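PDB 3LQK: dipicolinate synthase subunit B from Bacillus halodurans, which probably takes part, as one of two subunits, in making dipicolinate, the calcium-binding compound of bacterial spores, and belongs to the flavoprotein family. Local coordinates for residues F12-S17 and P26-L31; F154-Q159 and M173-E178. All blocks are in the same frame, centred on the assembly; numbering follows the deposited sequence.

Interaction 1 of 2, residues F12-S17 and P26-L31; sequences FGLTGS and PQMERL. With PO4 (phosphate ion), chain B.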
loop_
_atom_site.group_PDB
_atom_site.type_symbol
_atom_site.label_atom_id
_atom_site.label_comp_id
_atom_site.label_asym_id
_atom_site.label_seq_id
_atom_site.Cartn_x
_atom_site.Cartn_y
_atom_site.Cartn_z
ATOM N N PHE A 12 -13.189 -22.069 -14.681
ATOM C CA PHE A 12 -12.571 -21.265 -15.775
ATOM C C PHE A 12 -13.410 -20.011 -15.962
ATOM O O PHE A 12 -14.458 -20.005 -16.601
ATOM C CB PHE A 12 -12.504 -22.097 -17.056
ATOM C CG PHE A 12 -11.451 -21.663 -18.029
ATOM C CD1 PHE A 12 -10.516 -22.567 -18.474
ATOM C CD2 PHE A 12 -11.433 -20.361 -18.547
ATOM C CE1 PHE A 12 -9.544 -22.189 -19.394
ATOM C CE2 PHE A 12 -10.445 -19.953 -19.443
ATOM C CZ PHE A 12 -9.512 -20.870 -19.878
ATOM N N GLY A 13 -12.961 -18.953 -15.334
ATOM C CA GLY A 13 -13.580 -17.648 -15.461
ATOM C C GLY A 13 -12.977 -16.752 -16.506
ATOM O O GLY A 13 -11.758 -16.657 -16.678
ATOM N N LEU A 14 -13.872 -16.079 -17.205
ATOM C CA LEU A 14 -13.567 -15.192 -18.315
ATOM C C LEU A 14 -13.948 -13.800 -17.922
ATOM O O LEU A 14 -15.088 -13.530 -17.443
ATOM C CB LEU A 14 -14.373 -15.639 -19.515
ATOM C CG LEU A 14 -14.229 -17.146 -19.831
ATOM C CD1 LEU A 14 -15.403 -17.691 -20.675
ATOM C CD2 LEU A 14 -12.941 -17.348 -20.586
ATOM N N THR A 15 -13.017 -12.886 -18.095
ATOM C CA THR A 15 -13.375 -11.484 -17.868
ATOM C C THR A 15 -13.195 -10.625 -19.137
ATOM O O THR A 15 -12.421 -10.974 -20.004
ATOM C CB THR A 15 -12.540 -10.871 -16.695
ATOM O OG1 THR A 15 -11.164 -10.732 -17.085
ATOM C CG2 THR A 15 -12.643 -11.709 -15.413
ATOM N N GLY A 16 -13.820 -9.454 -19.171
ATOM C CA GLY A 16 -13.543 -8.466 -20.227
ATOM C C GLY A 16 -14.467 -8.679 -21.419
ATOM O O GLY A 16 -15.451 -9.384 -21.282
ATOM N N SER A 17 -14.133 -8.118 -22.592
ATOM C CA SER A 17 -14.990 -8.264 -23.813
ATOM C C SER A 17 -15.116 -9.724 -24.344
ATOM O O SER A 17 -14.105 -10.462 -24.465
ATOM C CB SER A 17 -14.490 -7.362 -24.947
ATOM O OG SER A 17 -15.199 -7.633 -26.159
ATOM N N PRO A 26 -9.710 -22.376 -26.655
ATOM C CA PRO A 26 -8.927 -23.564 -27.003
ATOM C C PRO A 26 -8.209 -24.160 -25.775
ATOM O O PRO A 26 -7.966 -25.399 -25.725
ATOM C CB PRO A 26 -7.927 -23.041 -28.042
ATOM C CG PRO A 26 -8.617 -21.818 -28.647
ATOM C CD PRO A 26 -9.371 -21.223 -27.496
ATOM N N GLN A 27 -7.873 -23.312 -24.797
ATOM C CA GLN A 27 -7.224 -23.838 -23.577
ATOM C C GLN A 27 -8.249 -24.498 -22.664
ATOM O O GLN A 27 -7.953 -25.529 -22.018
ATOM C CB GLN A 27 -6.472 -22.748 -22.835
ATOM C CG GLN A 27 -5.380 -22.102 -23.642
ATOM C CD GLN A 27 -4.474 -23.125 -24.288
ATOM O OE1 GLN A 27 -4.073 -24.132 -23.669
ATOM N NE2 GLN A 27 -4.164 -22.898 -25.544
HETATM N N MSE A 28 -9.465 -23.937 -22.636
HETATM C CA MSE A 28 -10.555 -24.608 -21.912
HETATM C C MSE A 28 -10.792 -26.021 -22.492
HETATM O O MSE A 28 -10.997 -27.001 -21.772
HETATM C CB MSE A 28 -11.833 -23.766 -21.997
HETATM C CG MSE A 28 -12.934 -24.290 -21.143
HETATM SE SE MSE A 28 -14.656 -23.411 -21.362
HETATM C CE MSE A 28 -14.172 -21.649 -20.672
ATOM N N GLU A 29 -10.771 -26.098 -23.812
ATOM C CA GLU A 29 -10.954 -27.346 -24.504
ATOM C C GLU A 29 -9.822 -28.361 -24.191
ATOM O O GLU A 29 -10.109 -29.531 -23.899
ATOM C CB GLU A 29 -11.124 -27.085 -26.015
ATOM C CG GLU A 29 -10.875 -28.368 -26.873
ATOM C CD GLU A 29 -11.985 -29.409 -26.768
ATOM O OE1 GLU A 29 -13.075 -29.042 -26.266
ATOM O OE2 GLU A 29 -11.774 -30.597 -27.237
ATOM N N ARG A 30 -8.563 -27.923 -24.176
ATOM C CA ARG A 30 -7.468 -28.806 -23.748
ATOM C C ARG A 30 -7.639 -29.359 -22.341
ATOM O O ARG A 30 -7.283 -30.504 -22.076
ATOM C CB ARG A 30 -6.114 -28.099 -23.705
ATOM C CG ARG A 30 -5.306 -28.197 -24.896
ATOM C CD ARG A 30 -4.128 -27.226 -24.819
ATOM N NE ARG A 30 -2.902 -27.859 -24.324
ATOM C CZ ARG A 30 -1.816 -27.190 -23.953
ATOM N NH1 ARG A 30 -1.800 -25.840 -23.966
ATOM N NH2 ARG A 30 -0.751 -27.871 -23.598
ATOM N N LEU A 31 -8.088 -28.537 -21.406
ATOM C CA LEU A 31 -8.274 -29.059 -20.054
ATOM C C LEU A 31 -9.296 -30.189 -20.069
ATOM O O LEU A 31 -9.082 -31.176 -19.418
ATOM C CB LEU A 31 -8.715 -27.967 -19.076
ATOM C CG LEU A 31 -7.815 -26.770 -18.826
ATOM C CD1 LEU A 31 -8.471 -25.845 -17.741
ATOM C CD2 LEU A 31 -6.445 -27.333 -18.419
HETATM P P PO4 B . -14.225 -6.458 -16.465
HETATM O O1 PO4 B . -13.506 -5.757 -17.611
HETATM O O2 PO4 B . -15.517 -5.746 -16.097
HETATM O O3 PO4 B . -14.623 -7.884 -16.819
HETATM O O4 PO4 B . -13.340 -6.470 -15.246
#

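Interaction 2 of 2, residues F154-Q159 and M173-E178; sequences FIPFGQ and MEALPE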
loop_
_atom_site.group_PDB
_atom_site.type_symbol
_atom_site.label_atom_id
_atom_site.label_comp_id
_atom_site.label_asym_id
_atom_site.label_seq_id
_atom_site.Cartn_x
_atom_site.Cartn_y
_atom_site.Cartn_z
ATOM N N PHE A 154 0.510 -17.291 -11.591
ATOM C CA PHE A 154 0.391 -16.592 -12.874
ATOM C C PHE A 154 0.821 -17.443 -14.076
ATOM O O PHE A 154 1.873 -18.112 -14.036
ATOM C CB PHE A 154 1.217 -15.291 -12.836
ATOM C CG PHE A 154 0.530 -14.137 -12.147
ATOM C CD1 PHE A 154 0.327 -14.140 -10.780
ATOM C CD2 PHE A 154 0.048 -13.050 -12.882
ATOM C CE1 PHE A 154 -0.309 -13.107 -10.152
ATOM C CE2 PHE A 154 -0.638 -12.005 -12.251
ATOM C CZ PHE A 154 -0.787 -12.020 -10.893
ATOM N N ILE A 155 -0.031 -17.492 -15.110
ATOM C CA ILE A 155 0.335 -18.049 -16.374
ATOM C C ILE A 155 1.477 -17.129 -16.860
ATOM O O ILE A 155 1.391 -15.910 -16.750
ATOM C CB ILE A 155 -0.793 -18.001 -17.388
ATOM C CG1 ILE A 155 -2.048 -18.769 -16.909
ATOM C CG2 ILE A 155 -0.320 -18.502 -18.786
ATOM C CD1 ILE A 155 -3.290 -18.531 -17.826
ATOM N N PRO A 156 2.562 -17.713 -17.347
ATOM C CA PRO A 156 3.699 -16.912 -17.715
ATOM C C PRO A 156 3.297 -15.808 -18.653
ATOM O O PRO A 156 2.415 -16.002 -19.529
ATOM C CB PRO A 156 4.611 -17.937 -18.437
ATOM C CG PRO A 156 4.395 -19.142 -17.692
ATOM C CD PRO A 156 2.907 -19.145 -17.314
ATOM N N PHE A 157 3.924 -14.659 -18.496
ATOM C CA PHE A 157 3.500 -13.455 -19.217
ATOM C C PHE A 157 4.718 -12.556 -19.656
ATOM O O PHE A 157 5.881 -12.756 -19.243
ATOM C CB PHE A 157 2.515 -12.672 -18.348
ATOM C CG PHE A 157 3.119 -12.192 -17.009
ATOM C CD1 PHE A 157 3.862 -11.024 -16.933
ATOM C CD2 PHE A 157 2.936 -12.915 -15.857
ATOM C CE1 PHE A 157 4.417 -10.604 -15.726
ATOM C CE2 PHE A 157 3.463 -12.458 -14.653
ATOM C CZ PHE A 157 4.212 -11.326 -14.601
ATOM N N GLY A 158 4.418 -11.528 -20.426
ATOM C CA GLY A 158 5.451 -10.678 -20.993
ATOM C C GLY A 158 4.828 -9.494 -21.672
ATOM O O GLY A 158 3.602 -9.405 -21.755
ATOM N N GLN A 159 5.667 -8.597 -22.182
ATOM C CA GLN A 159 5.174 -7.431 -22.873
ATOM C C GLN A 159 4.752 -7.829 -24.276
ATOM O O GLN A 159 5.554 -8.379 -25.043
ATOM C CB GLN A 159 6.222 -6.383 -22.997
ATOM C CG GLN A 159 6.623 -5.709 -21.704
ATOM C CD GLN A 159 7.716 -4.659 -21.953
ATOM O OE1 GLN A 159 8.912 -4.975 -22.072
ATOM N NE2 GLN A 159 7.296 -3.398 -22.012
HETATM N N MSE A 173 -1.164 -17.899 -23.242
HETATM C CA MSE A 173 -2.287 -18.747 -22.859
HETATM C C MSE A 173 -2.005 -20.222 -23.087
HETATM O O MSE A 173 -2.572 -21.063 -22.379
HETATM C CB MSE A 173 -3.544 -18.354 -23.626
HETATM C CG MSE A 173 -4.102 -16.931 -23.260
HETATM SE SE MSE A 173 -4.238 -16.704 -21.283
HETATM C CE MSE A 173 -4.755 -14.841 -21.348
ATOM N N GLU A 174 -1.148 -20.525 -24.056
ATOM C CA GLU A 174 -0.712 -21.921 -24.255
ATOM C C GLU A 174 -0.065 -22.563 -23.064
ATOM O O GLU A 174 -0.058 -23.803 -22.985
ATOM C CB GLU A 174 0.351 -22.059 -25.368
ATOM C CG GLU A 174 -0.151 -21.758 -26.691
ATOM C CD GLU A 174 0.951 -21.826 -27.814
ATOM O OE1 GLU A 174 2.190 -21.936 -27.523
ATOM O OE2 GLU A 174 0.546 -21.745 -29.004
ATOM N N ALA A 175 0.538 -21.770 -22.181
ATOM C CA ALA A 175 1.110 -22.275 -20.926
ATOM C C ALA A 175 0.094 -22.539 -19.817
ATOM O O ALA A 175 0.448 -22.899 -18.709
ATOM C CB ALA A 175 2.227 -21.336 -20.409
ATOM N N LEU A 176 -1.174 -22.419 -20.094
ATOM C CA LEU A 176 -2.168 -22.538 -18.994
ATOM C C LEU A 176 -2.171 -23.905 -18.291
ATOM O O LEU A 176 -2.013 -23.968 -17.054
ATOM C CB LEU A 176 -3.533 -22.102 -19.507
ATOM C CG LEU A 176 -4.809 -22.069 -18.670
ATOM C CD1 LEU A 176 -5.746 -20.927 -19.218
ATOM C CD2 LEU A 176 -5.520 -23.377 -18.756
ATOM N N PRO A 177 -2.170 -25.026 -19.062
ATOM C CA PRO A 177 -2.200 -26.301 -18.379
ATOM C C PRO A 177 -1.019 -26.594 -17.533
ATOM O O PRO A 177 -1.142 -27.129 -16.459
ATOM C CB PRO A 177 -2.281 -27.320 -19.527
ATOM C CG PRO A 177 -3.016 -26.568 -20.595
ATOM C CD PRO A 177 -2.350 -25.184 -20.498
ATOM N N GLU A 178 0.139 -26.264 -18.028
ATOM C CA GLU A 178 1.357 -26.399 -17.255
ATOM C C GLU A 178 1.304 -25.567 -15.969
ATOM O O GLU A 178 1.758 -26.029 -14.926
ATOM C CB GLU A 178 2.551 -25.914 -18.097
ATOM C CG GLU A 178 2.911 -26.800 -19.277
ATOM C CD GLU A 178 2.090 -26.580 -20.620
ATOM O OE1 GLU A 178 1.104 -25.791 -20.658
ATOM O OE2 GLU A 178 2.449 -27.282 -21.647
#

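Interaction 1 of 2, residues F12-S17 and P26-L31
Phe12 and Met28 meet because each side chain leaves its backbone with CG anti to N (chi1 -156° in Phe12), while Met28, a selenomethionine, then bends at its third torsion (-66°) to put CE over the phenyl ring. The methyl lies 4.1 Å from the centroid of the Phe12 ring and 28° off its normal, a CH-pi contact; the selenium sits obliquely and farther off, in a Met-aromatic arrangement. Met28 CB covers the same face near the rim, and Phe12 CE1 reaches the helix backbone itself, 3.6 Å from Met28 CA. At the ring edge, near its plane, Leu31 CD1 stands 3.9 Å from Phe12 CD1. Leu14 CD1 adds a lighter touch, 4.1 Å from Met28 CE. Strand 9-13 is thus packed against helix 25-33 within a beta-alpha-beta unit completed by strand 37-41, whose Val38 touches Phe12, Met28 and Leu31. Beyond the strand, Gly16 N donates to O3 of a phosphate ion, probably from the crystallisation liquor, at 2.9 Å; Asn98 and Ser99 also hold it, consistent with an anion site at the strand end of this flavoprotein-family fold, perhaps where a flavin phosphate would lie. With no hydrogen bond crossing from strand to helix, the packing rests on apolar surface and the ring face, while Gly16, in the loop beyond the strand, offers its backbone N-H to the anion.

Interaction 2 of 2, residues F154-Q159 and M173-E178
Leu176 N donates to Met173 O at 3.0 Å, an i to i+3 bond that closes the 3-10 turn just ahead of helix 176-184, and the side chains of both bonded residues touch Ile155. The parallel strands run in the order 37-41, 9-13, 89-95, 126-132, 152-159, a flavodoxin-like arrangement, and here the break at Ile155 and Pro156 in strand 152-159, the last of the parallel strands, meets the start of helix 176-184. Ile155 carries most of the contact. Its CG1 is anti to the carbonyl carbon (chi1 -59°), which leaves CG2 on another branch for a separate partner. CD1 lies 3.7 Å from Leu176 CD1, where the two side chains cross obliquely, and it also lies 4.0 Å from the selenium of Met173, a selenomethionine. The CB of Met173 is directed away from the strand, but its chain bends at chi2 (-49°), the torsion that places SE, and so returns to Ile155. The second branch, Ile155 CG2, meets Ala175 CB at 4.1 Å. An alanine in place of Ile155 would probably open a gap beside Leu176 and leave the selenium of Met173 without this apolar partner. Leu176 also packs on Gln27 and Leu31 of helix 25-33, while Phe154 packs on helix 140-147. Farther along the strand, Gln159 OE1 accepts a hydrogen bond from Leu193 N of the second subunit, bringing this strand to a subunit interface. Ala175 occupies the N-cap position with a side chain that cannot accept a helix N-H; instead its methyl meets the ring of Pro156, with Ala175 CB 3.9 Å from Pro156 CD and 4.1 Å from Pro156 CG.

In the fold
From the N terminus, strand 9-13 comes first, and interaction 1 closes the loop of eight residues that leads from 12-17 into helix 25-33. The chain then passes through strands 37-41, 89-95 and 126-132 before interaction 2 opens at 154-159; it closes at 173-178 after thirteen residues that include strand 169-171. The two are in series, neither nested nor crossed, and their centres lie about 13 Å apart. Both reach the same sheet, one from strand 9-13, the first in the chain, and one from 152-159, the last of the parallel strands. They are joined through their helices: Arg30 NH1 lies 2.9 Å from Glu174 O, a probable hydrogen bond, and Gln27 packs on Pro177.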